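Local atomic coordinates of extracellular solute-binding protein, family 3 (Methylophaga aminisulfidivorans MP, PDB entry 5SV6), a protein that is of uncertain function but has the architecture of a periplasmic solute-binding protein and is probably associated with the methanol dehydrogenase system. Residues 72-77 with 266-271; 110-115 with 120-125. All blocks are in the same frame, centred on the assembly; numbering follows the deposited sequence.

Contact 1 (72-77 with 266-271)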
# COMPACT_ATOMS: atom_id res chain seq x y z
N LYS A 72 11.82 -11.58 7.30
CA LYS A 72 12.56 -12.33 8.31
C LYS A 72 11.76 -13.56 8.76
O LYS A 72 12.30 -14.68 8.82
CB LYS A 72 12.94 -11.38 9.47
CG LYS A 72 13.49 -11.99 10.77
CD LYS A 72 14.45 -13.14 10.59
CE LYS A 72 15.62 -12.82 9.68
NZ LYS A 72 15.76 -13.97 8.72
N ILE A 73 10.49 -13.37 9.06
CA ILE A 73 9.60 -14.48 9.37
C ILE A 73 9.59 -15.52 8.24
O ILE A 73 9.74 -16.72 8.49
CB ILE A 73 8.17 -13.99 9.64
CG1 ILE A 73 8.15 -13.15 10.93
CG2 ILE A 73 7.21 -15.15 9.75
CD1 ILE A 73 6.81 -12.48 11.20
N LEU A 74 9.43 -15.06 7.00
CA LEU A 74 9.36 -15.99 5.87
C LEU A 74 10.66 -16.79 5.71
O LEU A 74 10.63 -18.01 5.49
CB LEU A 74 9.03 -15.23 4.57
CG LEU A 74 8.92 -16.06 3.29
CD1 LEU A 74 7.85 -17.17 3.41
CD2 LEU A 74 8.62 -15.13 2.09
N ALA A 75 11.80 -16.12 5.84
CA ALA A 75 13.09 -16.80 5.69
C ALA A 75 13.35 -17.80 6.84
O ALA A 75 13.80 -18.92 6.60
CB ALA A 75 14.23 -15.81 5.58
N ASP A 76 13.06 -17.38 8.07
CA ASP A 76 13.20 -18.24 9.25
C ASP A 76 12.35 -19.50 9.09
O ASP A 76 12.81 -20.61 9.36
CB ASP A 76 12.76 -17.51 10.53
CG ASP A 76 13.78 -16.48 11.01
OD1 ASP A 76 14.91 -16.43 10.46
OD2 ASP A 76 13.45 -15.73 11.95
N THR A 77 11.11 -19.31 8.66
CA THR A 77 10.17 -20.42 8.50
C THR A 77 10.62 -21.42 7.44
O THR A 77 10.36 -22.62 7.56
CB THR A 77 8.76 -19.89 8.19
OG1 THR A 77 8.39 -18.94 9.20
CG2 THR A 77 7.73 -21.03 8.15
N LYS A 266 5.95 -23.10 -4.13
CA LYS A 266 5.38 -24.11 -3.24
C LYS A 266 5.95 -24.02 -1.82
O LYS A 266 5.21 -24.13 -0.85
CB LYS A 266 5.54 -25.53 -3.84
CG LYS A 266 4.69 -25.73 -5.09
CD LYS A 266 4.62 -27.19 -5.55
CE LYS A 266 6.00 -27.76 -5.83
NZ LYS A 266 5.96 -29.19 -6.29
N GLU A 267 7.26 -23.80 -1.69
CA GLU A 267 7.87 -23.66 -0.36
C GLU A 267 7.35 -22.42 0.35
O GLU A 267 7.14 -22.41 1.57
CB GLU A 267 9.40 -23.59 -0.46
CG GLU A 267 10.07 -24.91 -0.83
CD GLU A 267 11.59 -24.86 -0.69
OE1 GLU A 267 12.11 -24.07 0.13
OE2 GLU A 267 12.26 -25.62 -1.42
N ILE A 268 7.15 -21.36 -0.42
CA ILE A 268 6.61 -20.13 0.13
C ILE A 268 5.19 -20.32 0.65
O ILE A 268 4.87 -19.91 1.76
CB ILE A 268 6.69 -18.99 -0.93
CG1 ILE A 268 8.15 -18.58 -1.10
CG2 ILE A 268 5.82 -17.81 -0.49
CD1 ILE A 268 8.43 -17.64 -2.26
N ASN A 269 4.34 -20.97 -0.13
CA ASN A 269 2.97 -21.21 0.30
C ASN A 269 2.92 -22.05 1.58
O ASN A 269 2.11 -21.80 2.46
CB ASN A 269 2.17 -21.88 -0.82
CG ASN A 269 1.68 -20.88 -1.86
OD1 ASN A 269 1.59 -19.68 -1.57
ND2 ASN A 269 1.35 -21.37 -3.05
N THR A 270 3.81 -23.03 1.66
CA THR A 270 3.88 -23.87 2.84
C THR A 270 4.29 -23.03 4.04
O THR A 270 3.70 -23.15 5.11
CB THR A 270 4.88 -25.02 2.61
OG1 THR A 270 4.32 -25.92 1.65
CG2 THR A 270 5.17 -25.80 3.91
N ALA A 271 5.29 -22.17 3.85
CA ALA A 271 5.79 -21.36 4.95
C ALA A 271 4.74 -20.35 5.41
O ALA A 271 4.58 -20.13 6.60
CB ALA A 271 7.08 -20.66 4.55
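Leu74 and Thr77, one helical turn apart, both touch the methyl group of Ala271 and carry most of the meeting between segments 72-77 and 266-271. Here helix 66-77, near the N terminus, packs against the late helix 262-274 of the solute-binding protein fold; the segment axes cross steeply at 105° and come no closer than 9.7 Å. Leu74 sends one methyl across: CD1 lies 3.8 Å from Ala271 CB and only loosely, at 4.4 Å, from Ile268 CG2. Its CG stands anti to the backbone N (chi1 -180°), which carries the branch over to the other helix although the CB itself does not aim there. Thr77 does aim there, and its CG2 packs 3.7 Å from Ala271 CB and 3.6 Å from Ala271 O. The hydroxyl is turned back into its own helix, where Thr77 OG1 donates to Ile73 O at 2.7 Å from above the carbonyl plane. Thr77 N reaches the same oxygen from the opposite face, so Ile73 O is held by two donors. The OG1 bond probably fixes the rotation of the Thr77 side chain and so keeps CG2 presented to Ala271. A serine in place of this threonine would probably leave a gap over the Ala271 methyl, even with its hydroxyl bonded to Ile73 O. With no hydrogen bond crossing and 191 Å² buried in all, the contact is a small apolar helix-helix packing.

Contact 2 (110-115 with 120-125)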
# COMPACT_ATOMS: atom_id res chain seq x y z
N VAL A 110 2.59 -7.92 -3.64
CA VAL A 110 1.93 -7.48 -4.87
C VAL A 110 0.46 -7.91 -4.78
O VAL A 110 0.11 -8.74 -3.93
CB VAL A 110 2.57 -8.07 -6.16
CG1 VAL A 110 4.06 -7.68 -6.27
CG2 VAL A 110 2.38 -9.58 -6.22
N ASP A 111 -0.39 -7.36 -5.64
CA ASP A 111 -1.78 -7.83 -5.69
C ASP A 111 -1.79 -9.30 -6.09
O ASP A 111 -1.03 -9.71 -6.97
CB ASP A 111 -2.61 -7.06 -6.71
CG ASP A 111 -2.86 -5.61 -6.31
OD1 ASP A 111 -2.58 -5.22 -5.16
OD2 ASP A 111 -3.35 -4.84 -7.18
N LYS A 112 -2.65 -10.10 -5.46
CA LYS A 112 -2.85 -11.48 -5.88
C LYS A 112 -3.18 -11.53 -7.37
O LYS A 112 -3.95 -10.72 -7.85
CB LYS A 112 -4.00 -12.11 -5.09
CG LYS A 112 -4.36 -13.52 -5.55
CD LYS A 112 -3.16 -14.46 -5.46
CE LYS A 112 -3.46 -15.79 -6.15
NZ LYS A 112 -2.32 -16.76 -6.07
N GLY A 113 -2.56 -12.45 -8.11
CA GLY A 113 -2.91 -12.61 -9.51
C GLY A 113 -2.29 -11.62 -10.48
O GLY A 113 -2.66 -11.61 -11.66
N ASP A 114 -1.39 -10.77 -9.99
CA ASP A 114 -0.55 -9.91 -10.83
C ASP A 114 -0.04 -10.77 -11.99
O ASP A 114 0.58 -11.80 -11.77
CB ASP A 114 0.64 -9.39 -9.98
CG ASP A 114 1.54 -8.41 -10.73
OD1 ASP A 114 1.85 -8.62 -11.92
OD2 ASP A 114 1.98 -7.42 -10.09
N PRO A 115 -0.34 -10.35 -13.24
CA PRO A 115 -0.06 -11.15 -14.44
C PRO A 115 1.42 -11.35 -14.73
O PRO A 115 1.78 -12.26 -15.49
CB PRO A 115 -0.71 -10.33 -15.56
CG PRO A 115 -1.71 -9.46 -14.86
CD PRO A 115 -1.07 -9.11 -13.56
N SER A 120 1.75 -16.03 -4.51
CA SER A 120 1.47 -16.99 -3.47
C SER A 120 -0.01 -16.93 -3.11
O SER A 120 -0.73 -16.02 -3.56
CB SER A 120 2.29 -16.63 -2.23
OG SER A 120 1.74 -15.46 -1.62
N ASP A 121 -0.46 -17.87 -2.29
CA ASP A 121 -1.72 -17.70 -1.58
C ASP A 121 -1.65 -16.33 -0.90
O ASP A 121 -0.60 -15.95 -0.35
CB ASP A 121 -1.90 -18.78 -0.49
CG ASP A 121 -1.94 -20.19 -1.06
OD1 ASP A 121 -2.37 -20.36 -2.21
OD2 ASP A 121 -1.51 -21.13 -0.35
N PRO A 122 -2.75 -15.57 -0.95
CA PRO A 122 -2.76 -14.25 -0.29
C PRO A 122 -2.49 -14.39 1.20
O PRO A 122 -3.04 -15.31 1.82
CB PRO A 122 -4.19 -13.75 -0.51
CG PRO A 122 -4.75 -14.58 -1.63
CD PRO A 122 -4.04 -15.91 -1.57
N TYR A 123 -1.65 -13.53 1.78
CA TYR A 123 -1.41 -13.63 3.22
C TYR A 123 -2.12 -12.53 4.00
O TYR A 123 -2.14 -12.56 5.23
CB TYR A 123 0.09 -13.73 3.55
CG TYR A 123 0.94 -12.54 3.13
CD1 TYR A 123 1.52 -12.47 1.87
CD2 TYR A 123 1.20 -11.51 4.02
CE1 TYR A 123 2.30 -11.38 1.49
CE2 TYR A 123 1.99 -10.43 3.67
CZ TYR A 123 2.53 -10.37 2.41
OH TYR A 123 3.31 -9.28 2.08
N TYR A 124 -2.70 -11.57 3.29
CA TYR A 124 -3.72 -10.69 3.87
C TYR A 124 -4.54 -9.97 2.82
O TYR A 124 -4.21 -9.97 1.64
CB TYR A 124 -3.14 -9.67 4.87
CG TYR A 124 -2.23 -8.59 4.30
CD1 TYR A 124 -2.61 -7.25 4.31
CD2 TYR A 124 -0.97 -8.90 3.81
CE1 TYR A 124 -1.77 -6.25 3.82
CE2 TYR A 124 -0.12 -7.92 3.32
CZ TYR A 124 -0.52 -6.59 3.33
OH TYR A 124 0.34 -5.62 2.85
N LYS A 125 -5.59 -9.31 3.28
CA LYS A 125 -6.40 -8.46 2.42
C LYS A 125 -6.63 -7.14 3.15
O LYS A 125 -6.94 -7.12 4.35
CB LYS A 125 -7.73 -9.17 2.11
CG LYS A 125 -8.65 -8.45 1.10
CD LYS A 125 -9.95 -9.25 0.94
CE LYS A 125 -10.92 -8.59 -0.03
NZ LYS A 125 -12.11 -9.44 -0.27
O HOH W 1 -2.43 -19.38 -4.68
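Ser120 offers its carbonyl to Lys112: NZ donates to Ser120 O at 3.1 Å. The ammonium stands well above the carbonyl plane, 64° out of it, with a C=O...N angle of 115°, an approach from over the face of the group. The Ser120 CB points away from segment 110-115, and OG donates to Asp121 O at 2.7 Å. Asp121 meets the lysine through water, which accepts from Lys112 NZ at 3.0 Å and donates to Asp121 OD1 at 2.7 Å; the opposite charges, 5.3 Å apart from NZ to OD1, would probably still attract. Pro122 supplies the apolar part, its CG lying 4.1 Å from both CG and CD of Lys112. The lysine chain sets out with CG trans to the backbone N and bends at chi2 (58°), passing the ring before NZ reaches Ser120 O. Lys112 sits in a type II turn from Asp111 to Asp114, where a CB on Gly113 would collide with the preceding carbonyl O. The lysine-to-carbonyl bond thus closes the short connection from strand 106-111 to strand 118-133, both antiparallel to strand 247-257. Helix 262-274 packs against the Ser120 side chain, while Tyr123 reaches helices 66-77 and 276-286.

How the contacts relate
From the N terminus, the chain passes through helix 66-77, the first half of contact 1, then runs along strand 106-111 into the turn of contact 2. Only four residues separate the segments of contact 2, so it closes a short local loop as strand 118-133 begins. Contact 1 spans 188 residues between its own segments, closing when helix 262-274 returns to helix 66-77; the loop of contact 2 lies wholly within that larger one, without crossing. The centres are 15 Å apart, yet the contacts touch: Asn269 OD1 and Asp121 N are 2.8 Å apart, a probable hydrogen bond, and Ile268 CG2 packs on Ser120 CB. Helix 262-274 thus joins helix 66-77 to the start of strand 118-133.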